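Local coordinates for protein glycerol-3-phosphate dehydrogenase [NAD(+)] (Dunaliella salina, PDB 6IUY) that probably interconverts dihydroxyacetone phosphate and sn-glycerol 3-phosphate with NAD, its dehydrogenase part being joined to a haloacid dehalogenase-like phosphatase domain, at residues 341-353 and 368-382. Numbering follows the deposited sequence.
Sequences VRGADALIFCAPH and VVGRGVKAISLTKGM. With NAD (nicotinamide-adenine-dinucleotide), chain C; 13P (1,3-dihydroxyacetonephosphate), chain D.
With CG of H353 set between its backbone N and carbonyl carbon (chi1 78°), the imidazole lies flat over G381. CA of G381 stands 3.4 Å from the centroid of the H353 ring, 13° off the normal: a CH-pi contact. OG1 of T379, beside its own backbone N, donates to A351 O at 3.1 Å, tilted from the carbonyl plane. Both pairs follow the C-terminal ends of parallel strands 346-349 and 374-377, joined by helix 356-366 in a beta-alpha-beta crossover of the Rossmann fold. Five backbone bonds fix the register, F349 N to I376 O the shortest at 2.7 Å. On one sheet face I348 and I376 lie side by side, CG1 to CG2 3.8 Å; on the other, CE2 of F349 meets A375 CB at 4.0 Å. ND1 and NE2 of H353 also hydrogen-bond to Q563 and E570, so an alanine here would probably uncover G381 and leave both without their imidazole partner. Beyond the strands the nicotinamide ribose of NAD accepts a nearly straight hydrogen bond (172°) at O3D from K380 N, 3.0 Å away. The K380 chain, extended beyond CG and salt-bridged to D519, carries NZ to the substrate, 3.1 Å from O3 of dihydroxyacetone phosphate.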
# COMPACT_ATOMS: atom_id res chain seq x y z
N VAL A 341 28.73 23.00 9.28
CA VAL A 341 27.35 23.41 9.47
C VAL A 341 27.15 24.94 9.55
O VAL A 341 26.07 25.44 9.24
CB VAL A 341 26.79 22.77 10.77
CG1 VAL A 341 25.41 23.30 11.08
CG2 VAL A 341 26.77 21.25 10.64
N ARG A 342 28.18 25.68 9.94
CA ARG A 342 27.94 27.06 10.35
C ARG A 342 27.31 27.89 9.24
O ARG A 342 26.31 28.57 9.48
CB ARG A 342 29.22 27.74 10.87
CG ARG A 342 30.29 27.98 9.82
CD ARG A 342 31.46 28.76 10.41
NE ARG A 342 32.61 28.73 9.51
CZ ARG A 342 33.86 28.49 9.89
NH1 ARG A 342 34.13 28.26 11.17
NH2 ARG A 342 34.82 28.48 8.99
N GLY A 343 27.84 27.85 8.03
CA GLY A 343 27.25 28.72 7.02
C GLY A 343 25.96 28.22 6.37
O GLY A 343 25.43 28.85 5.45
N ALA A 344 25.45 27.09 6.84
CA ALA A 344 24.49 26.30 6.06
C ALA A 344 23.05 26.73 6.26
O ALA A 344 22.58 26.81 7.39
CB ALA A 344 24.63 24.81 6.40
N ASP A 345 22.35 26.92 5.14
CA ASP A 345 20.91 27.22 5.13
C ASP A 345 20.08 25.94 4.99
O ASP A 345 18.96 25.85 5.48
CB ASP A 345 20.59 28.17 3.97
CG ASP A 345 21.45 29.42 3.99
OD1 ASP A 345 21.24 30.26 4.89
OD2 ASP A 345 22.34 29.55 3.13
N ALA A 346 20.67 24.95 4.32
CA ALA A 346 20.01 23.68 4.06
C ALA A 346 20.85 22.54 4.63
O ALA A 346 21.92 22.27 4.13
CB ALA A 346 19.82 23.49 2.56
N LEU A 347 20.37 21.91 5.70
CA LEU A 347 21.08 20.80 6.32
C LEU A 347 20.48 19.44 5.96
O LEU A 347 19.30 19.21 6.21
CB LEU A 347 21.07 20.93 7.85
CG LEU A 347 21.95 21.95 8.57
CD1 LEU A 347 21.74 21.81 10.08
CD2 LEU A 347 23.40 21.70 8.21
N ILE A 348 21.30 18.55 5.41
CA ILE A 348 20.91 17.17 5.17
C ILE A 348 21.54 16.28 6.25
O ILE A 348 22.76 16.24 6.41
CB ILE A 348 21.34 16.72 3.75
CG1 ILE A 348 20.75 17.65 2.71
CG2 ILE A 348 20.87 15.30 3.46
CD1 ILE A 348 21.38 17.55 1.36
N PHE A 349 20.71 15.60 7.02
CA PHE A 349 21.23 14.68 8.01
C PHE A 349 21.19 13.25 7.44
O PHE A 349 20.11 12.74 7.12
CB PHE A 349 20.45 14.80 9.32
CG PHE A 349 20.72 16.08 10.07
CD1 PHE A 349 21.83 16.19 10.90
CD2 PHE A 349 19.88 17.18 9.93
CE1 PHE A 349 22.11 17.39 11.59
CE2 PHE A 349 20.15 18.38 10.63
CZ PHE A 349 21.27 18.47 11.45
N CYS A 350 22.36 12.62 7.30
CA CYS A 350 22.50 11.27 6.75
C CYS A 350 23.67 10.52 7.39
O CYS A 350 24.69 10.30 6.76
CB CYS A 350 22.67 11.30 5.24
SG CYS A 350 22.42 9.68 4.45
N ALA A 351 23.52 10.13 8.65
CA ALA A 351 24.58 9.39 9.33
C ALA A 351 23.93 8.20 10.00
O ALA A 351 22.76 8.30 10.35
CB ALA A 351 25.29 10.28 10.36
N PRO A 352 24.67 7.09 10.19
CA PRO A 352 24.10 5.92 10.89
C PRO A 352 23.44 6.36 12.18
O PRO A 352 24.02 7.17 12.92
CB PRO A 352 25.32 5.04 11.17
CG PRO A 352 26.26 5.37 10.07
CD PRO A 352 26.08 6.87 9.84
N HIS A 353 22.23 5.86 12.46
CA HIS A 353 21.40 6.54 13.44
C HIS A 353 21.90 6.49 14.89
O HIS A 353 21.47 7.31 15.70
CB HIS A 353 19.98 6.00 13.38
CG HIS A 353 19.81 4.68 14.07
ND1 HIS A 353 20.02 3.48 13.43
CD2 HIS A 353 19.41 4.38 15.32
CE1 HIS A 353 19.76 2.49 14.26
NE2 HIS A 353 19.40 3.01 15.42
N VAL A 368 25.09 26.91 16.52
CA VAL A 368 25.51 27.25 15.18
C VAL A 368 24.35 27.06 14.18
O VAL A 368 24.44 27.49 13.03
CB VAL A 368 26.73 26.39 14.78
CG1 VAL A 368 26.37 24.92 14.76
CG2 VAL A 368 27.32 26.84 13.46
N VAL A 369 23.26 26.45 14.63
CA VAL A 369 22.11 26.24 13.75
C VAL A 369 21.06 27.35 13.93
O VAL A 369 20.27 27.29 14.87
CB VAL A 369 21.45 24.85 13.98
CG1 VAL A 369 20.17 24.73 13.17
CG2 VAL A 369 22.41 23.72 13.60
N GLY A 370 21.06 28.34 13.04
CA GLY A 370 20.04 29.38 13.06
C GLY A 370 18.64 28.80 12.95
O GLY A 370 18.46 27.75 12.33
N ARG A 371 17.63 29.45 13.53
CA ARG A 371 16.30 28.84 13.60
C ARG A 371 15.54 28.88 12.28
O ARG A 371 14.47 28.28 12.15
CB ARG A 371 15.47 29.49 14.71
CG ARG A 371 15.96 29.14 16.11
CD ARG A 371 14.91 29.43 17.15
NE ARG A 371 15.45 29.39 18.51
CZ ARG A 371 15.40 28.33 19.31
NH1 ARG A 371 14.83 27.20 18.89
NH2 ARG A 371 15.93 28.39 20.53
N GLY A 372 16.11 29.58 11.30
CA GLY A 372 15.53 29.60 9.96
C GLY A 372 16.12 28.55 9.03
O GLY A 372 15.80 28.52 7.84
N VAL A 373 16.99 27.69 9.55
CA VAL A 373 17.62 26.68 8.71
C VAL A 373 16.63 25.58 8.35
O VAL A 373 15.85 25.15 9.19
CB VAL A 373 18.86 26.05 9.40
CG1 VAL A 373 18.47 25.43 10.71
CG2 VAL A 373 19.46 24.98 8.51
N LYS A 374 16.67 25.12 7.10
CA LYS A 374 15.83 23.99 6.69
C LYS A 374 16.63 22.70 6.90
O LYS A 374 17.82 22.63 6.55
CB LYS A 374 15.39 24.13 5.22
CG LYS A 374 14.76 25.48 4.84
CD LYS A 374 13.39 25.68 5.48
CE LYS A 374 12.79 27.05 5.16
NZ LYS A 374 12.96 27.45 3.72
N ALA A 375 16.01 21.68 7.49
CA ALA A 375 16.67 20.39 7.66
C ALA A 375 15.92 19.28 6.92
O ALA A 375 14.70 19.34 6.76
CB ALA A 375 16.80 20.05 9.13
N ILE A 376 16.65 18.27 6.47
CA ILE A 376 16.02 17.02 6.03
C ILE A 376 16.86 15.85 6.51
O ILE A 376 18.08 15.93 6.57
CB ILE A 376 15.84 16.95 4.51
CG1 ILE A 376 15.00 15.72 4.12
CG2 ILE A 376 17.20 16.95 3.82
CD1 ILE A 376 14.48 15.75 2.66
N SER A 377 16.19 14.76 6.85
CA SER A 377 16.85 13.57 7.34
C SER A 377 16.67 12.42 6.36
O SER A 377 15.58 12.18 5.85
CB SER A 377 16.30 13.19 8.71
OG SER A 377 16.83 11.95 9.14
N LEU A 378 17.77 11.73 6.07
CA LEU A 378 17.77 10.55 5.22
C LEU A 378 17.96 9.30 6.08
O LEU A 378 18.05 8.19 5.56
CB LEU A 378 18.88 10.65 4.18
CG LEU A 378 18.58 11.38 2.87
CD1 LEU A 378 18.01 12.78 3.13
CD2 LEU A 378 19.84 11.47 2.04
N THR A 379 17.99 9.50 7.39
CA THR A 379 18.46 8.47 8.32
C THR A 379 17.36 7.54 8.85
O THR A 379 16.24 7.97 9.14
CB THR A 379 19.16 9.16 9.52
OG1 THR A 379 20.36 9.79 9.05
CG2 THR A 379 19.52 8.15 10.62
N LYS A 380 17.71 6.26 9.00
CA LYS A 380 16.75 5.25 9.43
C LYS A 380 17.20 4.63 10.74
O LYS A 380 18.37 4.23 10.90
CB LYS A 380 16.57 4.18 8.33
CG LYS A 380 15.90 4.75 7.09
CD LYS A 380 15.97 3.83 5.87
CE LYS A 380 15.45 4.57 4.65
NZ LYS A 380 15.55 3.80 3.37
N GLY A 381 16.29 4.59 11.70
CA GLY A 381 16.64 4.24 13.07
C GLY A 381 15.92 5.20 13.98
O GLY A 381 15.34 6.21 13.53
N MET A 382 15.93 4.89 15.26
CA MET A 382 15.24 5.73 16.22
C MET A 382 15.97 5.76 17.55
O MET A 382 16.83 4.91 17.81
CB MET A 382 13.80 5.25 16.44
CG MET A 382 13.69 3.89 17.12
SD MET A 382 12.02 3.60 17.74
CE MET A 382 12.15 1.91 18.29
PA NAD C . 27.30 3.75 6.33
O1A NAD C . 28.02 3.67 5.05
O2A NAD C . 26.44 2.53 6.64
O5B NAD C . 28.35 3.90 7.57
C5B NAD C . 29.65 4.45 7.36
C4B NAD C . 29.79 5.79 8.12
O4B NAD C . 29.77 5.58 9.40
C3B NAD C . 31.17 6.40 7.84
O3B NAD C . 31.12 7.43 6.97
C2B NAD C . 31.65 6.89 9.22
O2B NAD C . 32.19 8.27 9.07
C1B NAD C . 30.59 6.84 9.95
N9A NAD C . 30.96 6.65 11.29
C8A NAD C . 31.65 5.63 11.85
N7A NAD C . 31.76 5.90 13.17
C5A NAD C . 31.16 7.09 13.43
C6A NAD C . 31.00 7.83 14.59
N6A NAD C . 31.47 7.49 15.89
N1A NAD C . 30.33 8.99 14.56
C2A NAD C . 29.83 9.44 13.38
N3A NAD C . 29.99 8.73 12.24
C4A NAD C . 30.66 7.55 12.28
O3 NAD C . 26.38 5.06 6.29
PN NAD C . 25.23 5.41 5.23
O1N NAD C . 25.21 4.40 4.10
O2N NAD C . 25.42 6.80 4.67
O5D NAD C . 23.85 5.27 5.99
C5D NAD C . 23.47 6.19 6.99
C4D NAD C . 21.93 6.19 7.05
O4D NAD C . 21.43 6.10 5.83
C3D NAD C . 21.48 4.94 7.79
O3D NAD C . 20.54 5.29 8.69
C2D NAD C . 20.86 4.03 6.69
O2D NAD C . 19.86 3.16 7.35
C1D NAD C . 20.36 4.88 5.83
N1N NAD C . 20.25 4.39 4.47
C2N NAD C . 21.24 3.66 3.86
C3N NAD C . 21.08 3.22 2.54
C7N NAD C . 22.21 2.38 1.90
O7N NAD C . 22.00 1.75 0.89
N7N NAD C . 23.51 2.38 2.53
C4N NAD C . 19.94 3.51 1.83
C5N NAD C . 18.95 4.27 2.43
C6N NAD C . 19.12 4.71 3.75
P 13P D . 20.19 -1.90 4.37
O1P 13P D . 18.82 -1.47 3.87
O2P 13P D . 21.08 -1.94 3.16
O3P 13P D . 20.04 -3.27 4.99
O1 13P D . 20.87 -0.96 5.46
C1 13P D . 20.18 0.09 6.10
C2 13P D . 19.53 0.87 5.00
O2 13P D . 20.06 0.94 3.91
C3 13P D . 18.22 1.57 5.23
O3 13P D . 17.43 1.43 4.07